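Local coordinates for uncharacterized protein (Nostoc punctiforme, PDB 2QDR) that is of unknown function but adopts the double-stranded beta-helix fold of the cupin clan and may be a dioxygenase, at residues 35-38 / 39-42; 186-189 / 190-193. All coordinates share one frame; numbering follows the deposited sequence.

Contact 1 of 2, residues 35-38 / 39-42; sequences MNLS and GRRT
Arg40 folds its guanidinium back against the loop that precedes it, with its edge to the backbone carbonyl of Asn36 and one face beneath the side chain of Leu37. Arg40 NE donates to Asn36 O over 3.0 Å at 157°. That oxygen lies almost in the guanidinium plane, whereas NE is tilted 30° from the carbonyl plane of Asn36. Arg40 NH2 adds a weak second bond to the same Asn36 O at 3.3 Å, making the oxygen a shared acceptor for neighbouring N-H groups. The Arg40 side chain reaches it because CG stands beside its own backbone N (chi1 -62°) and the chain then runs extended through CD to NE, with CG 3.7 Å from Ser38 O. Leu37 contributes a single methyl to the guanidinium: its CD2 sits over the centre of the face, 3.9 Å from Arg40 CZ, an apolar cover that leaves the N-H edges to polar partners. The bend joins an N-terminal loop to strand 41-42, which pairs antiparallel with strand 79-86 in one of the large sheets of this cupin-like double-stranded beta-helix protein. Asn36 and Gly39 both take left-handed backbone conformations with positive phi, turning the chain twice before the strand begins. Arg40 NH1 makes weak bonds to the hydroxyls of Thr85 and Thr93 in one sheet and a long, weak ion pair with Glu241 of another. The bend is also gripped from outside by Tyr263, whose OH is hydrogen-bonded to both Leu37 O and Arg40 N. Nearby, Asn36 ND2 bonds to Asn161 O, and Ser38 OG bonds to Asp26 N.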
HETATM    1  N   MSE A  35     -18.667 -29.836  10.024  1.00 63.81           N
HETATM    2  CA  MSE A  35     -19.628 -29.497   8.972  1.00 62.29           C
HETATM    3  C   MSE A  35     -20.257 -30.770   8.398  1.00 61.74           C
HETATM    4  O   MSE A  35     -21.452 -30.798   8.099  1.00 62.02           O
HETATM    5  CB  MSE A  35     -18.889 -28.708   7.884  1.00 62.05           C
HETATM    6  CG  MSE A  35     -19.634 -27.522   7.395  1.00 62.35           C
HETATM    7 SE   MSE A  35     -18.653 -26.506   6.054  0.75 61.63          SE
HETATM    8  CE  MSE A  35     -18.988 -24.850   6.678  1.00 64.37           C
ATOM      9  N   ASN A  36     -19.438 -31.807   8.236  1.00 60.95           N
ATOM     10  CA  ASN A  36     -19.860 -33.102   7.698  1.00 61.56           C
ATOM     11  C   ASN A  36     -20.407 -33.054   6.256  1.00 60.99           C
ATOM     12  O   ASN A  36     -21.342 -33.756   5.917  1.00 61.67           O
ATOM     13  CB  ASN A  36     -20.826 -33.827   8.688  1.00 61.88           C
ATOM     14  CG  ASN A  36     -20.118 -34.339   9.945  1.00 62.08           C
ATOM     15  OD1 ASN A  36     -19.150 -35.106   9.863  1.00 65.07           O
ATOM     16  ND2 ASN A  36     -20.650 -33.986  11.106  1.00 63.43           N
ATOM     17  N   LEU A  37     -19.787 -32.230   5.404  1.00 60.49           N
ATOM     18  CA  LEU A  37     -20.163 -32.127   3.970  1.00 60.19           C
ATOM     19  C   LEU A  37     -19.698 -33.314   3.122  1.00 59.99           C
ATOM     20  O   LEU A  37     -20.099 -33.438   1.962  1.00 60.64           O
ATOM     21  CB  LEU A  37     -19.604 -30.855   3.320  1.00 59.91           C
ATOM     22  CG  LEU A  37     -20.196 -29.508   3.699  1.00 63.69           C
ATOM     23  CD1 LEU A  37     -19.403 -28.403   3.015  1.00 67.24           C
ATOM     24  CD2 LEU A  37     -21.678 -29.419   3.318  1.00 64.32           C
ATOM     25  N   SER A  38     -18.827 -34.152   3.680  1.00 59.96           N
ATOM     26  CA  SER A  38     -18.292 -35.319   3.007  1.00 59.72           C
ATOM     27  C   SER A  38     -19.318 -36.407   2.774  1.00 59.16           C
ATOM     28  O   SER A  38     -20.251 -36.547   3.556  1.00 59.17           O
ATOM     29  CB  SER A  38     -17.202 -35.914   3.891  1.00 59.71           C
ATOM     30  OG  SER A  38     -16.253 -34.925   4.249  1.00 59.64           O
ATOM     31  N   GLY A  39     -19.127 -37.161   1.689  1.00 59.49           N
ATOM     32  CA  GLY A  39     -19.962 -38.305   1.319  1.00 58.92           C
ATOM     33  C   GLY A  39     -21.473 -38.214   1.309  1.00 59.31           C
ATOM     34  O   GLY A  39     -22.130 -39.183   1.673  1.00 59.07           O
ATOM     35  N   ARG A  40     -22.032 -37.088   0.866  1.00 59.89           N
ATOM     36  CA  ARG A  40     -23.496 -36.920   0.866  1.00 60.13           C
ATOM     37  C   ARG A  40     -24.223 -37.342  -0.419  1.00 60.80           C
ATOM     38  O   ARG A  40     -23.686 -37.269  -1.517  1.00 60.54           O
ATOM     39  CB  ARG A  40     -23.889 -35.472   1.180  1.00 60.08           C
ATOM     40  CG  ARG A  40     -23.467 -34.981   2.552  1.00 57.72           C
ATOM     41  CD  ARG A  40     -24.129 -33.639   2.853  1.00 59.80           C
ATOM     42  NE  ARG A  40     -23.728 -33.080   4.146  1.00 57.28           N
ATOM     43  CZ  ARG A  40     -24.246 -31.981   4.701  1.00 58.44           C
ATOM     44  NH1 ARG A  40     -25.259 -31.319   4.142  1.00 54.68           N
ATOM     45  NH2 ARG A  40     -23.781 -31.564   5.879  1.00 62.02           N
ATOM     46  N   ARG A  41     -25.474 -37.754  -0.223  1.00 62.17           N
ATOM     47  CA  ARG A  41     -26.382 -38.187  -1.260  1.00 63.89           C
ATOM     48  C   ARG A  41     -27.197 -36.953  -1.641  1.00 62.48           C
ATOM     49  O   ARG A  41     -27.640 -36.247  -0.744  1.00 62.57           O
ATOM     50  CB  ARG A  41     -27.301 -39.264  -0.700  1.00 63.70           C
ATOM     51  CG  ARG A  41     -28.225 -39.985  -1.680  1.00 68.32           C
ATOM     52  CD  ARG A  41     -29.160 -40.886  -0.861  1.00 68.88           C
ATOM     53  NE  ARG A  41     -30.061 -41.788  -1.603  1.00 75.52           N
ATOM     54  CZ  ARG A  41     -31.179 -41.429  -2.259  1.00 77.25           C
ATOM     55  NH1 ARG A  41     -31.557 -40.152  -2.374  1.00 81.74           N
ATOM     56  NH2 ARG A  41     -31.910 -42.366  -2.861  1.00 75.68           N
ATOM     57  N   THR A  42     -27.399 -36.683  -2.925  1.00 61.21           N
ATOM     58  CA  THR A  42     -28.207 -35.530  -3.321  1.00 61.22           C
ATOM     59  C   THR A  42     -29.670 -35.951  -3.480  1.00 61.23           C
ATOM     60  O   THR A  42     -30.006 -37.138  -3.398  1.00 62.25           O
ATOM     61  CB  THR A  42     -27.719 -34.930  -4.627  1.00 61.41           C
ATOM     62  OG1 THR A  42     -27.906 -35.884  -5.680  1.00 62.93           O
ATOM     63  CG2 THR A  42     -26.243 -34.553  -4.510  1.00 61.59           C
TER

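Contact 2 of 2, residues 186-189 / 190-193; sequences ALDS and KLLP
The carboxylate of Asp188 has Leu191 over one face, where Leu191 CG lies 3.6 Å from Asp188 OD2, while the ammonium of Lys190 lies to the other side of its plane. Lys190 NZ meets Asp188 OD1 at 2.7 Å in a salt bridge, approaching on the syn side but 31° out of the carboxylate plane. Bends at chi3 (-57°) and chi4 (-54°) of Lys190 curl NZ back to this oxygen. Asp188 OD1 also takes a weak bond from Lys190 N at 3.2 Å, an Asx turn. A water donates to Asp188 OD2 at 2.6 Å and weakly accepts from Lys190 NZ, a second link within the ion pair. The backbone makes two overlapping beta turns: Leu191 N to Asp188 O at 3.0 Å, then Leu192 N to Ser189 O at 3.1 Å. Together they turn the chain out of strand 184-188 toward strand 195-196, joining the large sheets of the two beta-rich lobes of the cupin-like chain. On the far side of the turn Leu187 CD2 and Leu192 CD2 meet at 3.9 Å, beside Leu210. Lys208 NZ bonds to Ser189 O, and Leu191 packs on Tyr232 of a second subunit. Lys190 NZ bonds further to Asn130 OD1 and Lys131 O, so the ammonium is held by several oxygens, and its charge probably helps keep Asp188 ionised.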
ATOM      1  N   ALA A 186     -27.181 -13.645  15.524  1.00 59.91           N
ATOM      2  CA  ALA A 186     -27.842 -13.012  14.387  1.00 59.72           C
ATOM      3  C   ALA A 186     -26.882 -12.119  13.628  1.00 59.78           C
ATOM      4  O   ALA A 186     -26.340 -11.186  14.208  1.00 59.16           O
ATOM      5  CB  ALA A 186     -29.044 -12.198  14.861  1.00 59.47           C
ATOM      6  N   LEU A 187     -26.691 -12.408  12.341  1.00 59.62           N
ATOM      7  CA  LEU A 187     -25.796 -11.651  11.477  1.00 60.17           C
ATOM      8  C   LEU A 187     -26.559 -11.250  10.215  1.00 59.78           C
ATOM      9  O   LEU A 187     -26.853 -12.092   9.380  1.00 59.31           O
ATOM     10  CB  LEU A 187     -24.559 -12.495  11.169  1.00 59.66           C
ATOM     11  CG  LEU A 187     -23.332 -11.900  10.475  1.00 60.11           C
ATOM     12  CD1 LEU A 187     -22.209 -12.940  10.449  1.00 59.96           C
ATOM     13  CD2 LEU A 187     -23.609 -11.407   9.063  1.00 62.73           C
ATOM     14  N   ASP A 188     -26.892  -9.965  10.109  1.00 59.76           N
ATOM     15  CA  ASP A 188     -27.599  -9.410   8.967  1.00 60.43           C
ATOM     16  C   ASP A 188     -26.529  -9.125   7.889  1.00 61.22           C
ATOM     17  O   ASP A 188     -25.893  -8.057   7.881  1.00 62.13           O
ATOM     18  CB  ASP A 188     -28.383  -8.157   9.390  1.00 60.81           C
ATOM     19  CG  ASP A 188     -29.236  -7.552   8.265  1.00 63.76           C
ATOM     20  OD1 ASP A 188     -29.146  -7.980   7.097  1.00 65.18           O
ATOM     21  OD2 ASP A 188     -30.014  -6.620   8.567  1.00 63.92           O
ATOM     22  N   SER A 189     -26.368 -10.074   6.964  1.00 60.03           N
ATOM     23  CA  SER A 189     -25.372  -9.976   5.896  1.00 59.93           C
ATOM     24  C   SER A 189     -25.527  -8.724   5.048  1.00 60.04           C
ATOM     25  O   SER A 189     -24.528  -8.235   4.520  1.00 58.79           O
ATOM     26  CB  SER A 189     -25.391 -11.222   4.995  1.00 59.38           C
ATOM     27  OG  SER A 189     -26.590 -11.332   4.263  1.00 58.21           O
ATOM     28  N   LYS A 190     -26.755  -8.204   4.948  1.00 60.18           N
ATOM     29  CA  LYS A 190     -27.027  -6.985   4.173  1.00 59.40           C
ATOM     30  C   LYS A 190     -26.239  -5.777   4.723  1.00 59.48           C
ATOM     31  O   LYS A 190     -25.758  -4.959   3.954  1.00 58.22           O
ATOM     32  CB  LYS A 190     -28.540  -6.676   4.113  1.00 58.39           C
ATOM     33  CG  LYS A 190     -29.411  -7.813   3.541  1.00 57.21           C
ATOM     34  CD  LYS A 190     -30.884  -7.460   3.328  1.00 57.55           C
ATOM     35  CE  LYS A 190     -31.582  -6.988   4.596  1.00 58.58           C
ATOM     36  NZ  LYS A 190     -31.451  -7.933   5.744  1.00 58.37           N
ATOM     37  N   LEU A 191     -26.098  -5.703   6.052  1.00 61.36           N
ATOM     38  CA  LEU A 191     -25.365  -4.615   6.724  1.00 61.74           C
ATOM     39  C   LEU A 191     -23.840  -4.772   6.684  1.00 61.87           C
ATOM     40  O   LEU A 191     -23.104  -3.820   6.918  1.00 62.04           O
ATOM     41  CB  LEU A 191     -25.784  -4.519   8.190  1.00 60.50           C
ATOM     42  CG  LEU A 191     -27.268  -4.336   8.483  1.00 61.72           C
ATOM     43  CD1 LEU A 191     -27.515  -4.228  10.002  1.00 63.89           C
ATOM     44  CD2 LEU A 191     -27.817  -3.127   7.767  1.00 57.71           C
ATOM     45  N   LEU A 192     -23.381  -5.975   6.379  1.00 62.64           N
ATOM     46  CA  LEU A 192     -21.979  -6.298   6.324  1.00 62.98           C
ATOM     47  C   LEU A 192     -21.451  -5.724   5.008  1.00 62.11           C
ATOM     48  O   LEU A 192     -22.225  -5.612   4.065  1.00 63.29           O
ATOM     49  CB  LEU A 192     -21.872  -7.822   6.411  1.00 63.33           C
ATOM     50  CG  LEU A 192     -20.613  -8.573   6.802  1.00 66.18           C
ATOM     51  CD1 LEU A 192     -20.188  -8.234   8.234  1.00 62.22           C
ATOM     52  CD2 LEU A 192     -20.856 -10.083   6.640  1.00 64.52           C
ATOM     53  N   PRO A 193     -20.180  -5.267   4.947  1.00 61.16           N
ATOM     54  CA  PRO A 193     -19.640  -4.719   3.682  1.00 60.10           C
ATOM     55  C   PRO A 193     -18.919  -5.759   2.828  1.00 59.53           C
ATOM     56  O   PRO A 193     -18.439  -6.753   3.363  1.00 60.34           O
ATOM     57  CB  PRO A 193     -18.620  -3.699   4.176  1.00 59.35           C
ATOM     58  CG  PRO A 193     -18.084  -4.320   5.430  1.00 60.16           C
ATOM     59  CD  PRO A 193     -19.178  -5.175   6.028  1.00 60.04           C
TER
HETATM   60  O   HOH W   1     -31.901  -5.305   7.311  1.00 63.25           O

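In the fold
Contact 1 and contact 2 are both bends at strand ends, and both reach the same large antiparallel sheet: contact 1 leads into strand 41-42, contact 2 leads out of strand 184-188. They lie on opposite sides of the chain's centre, with their own centres about 27 Å apart and their nearest atoms about 13 Å apart, so they do not touch. Contact 1 is the more central, its centre about 11 Å from that of the chain against about 16 Å for contact 2. The Leu37 side chain is about 12 Å from a bound unidentified ligand. Contact 2 meets two other subunits, whereas contact 1 is touched by no other chain of the assembly.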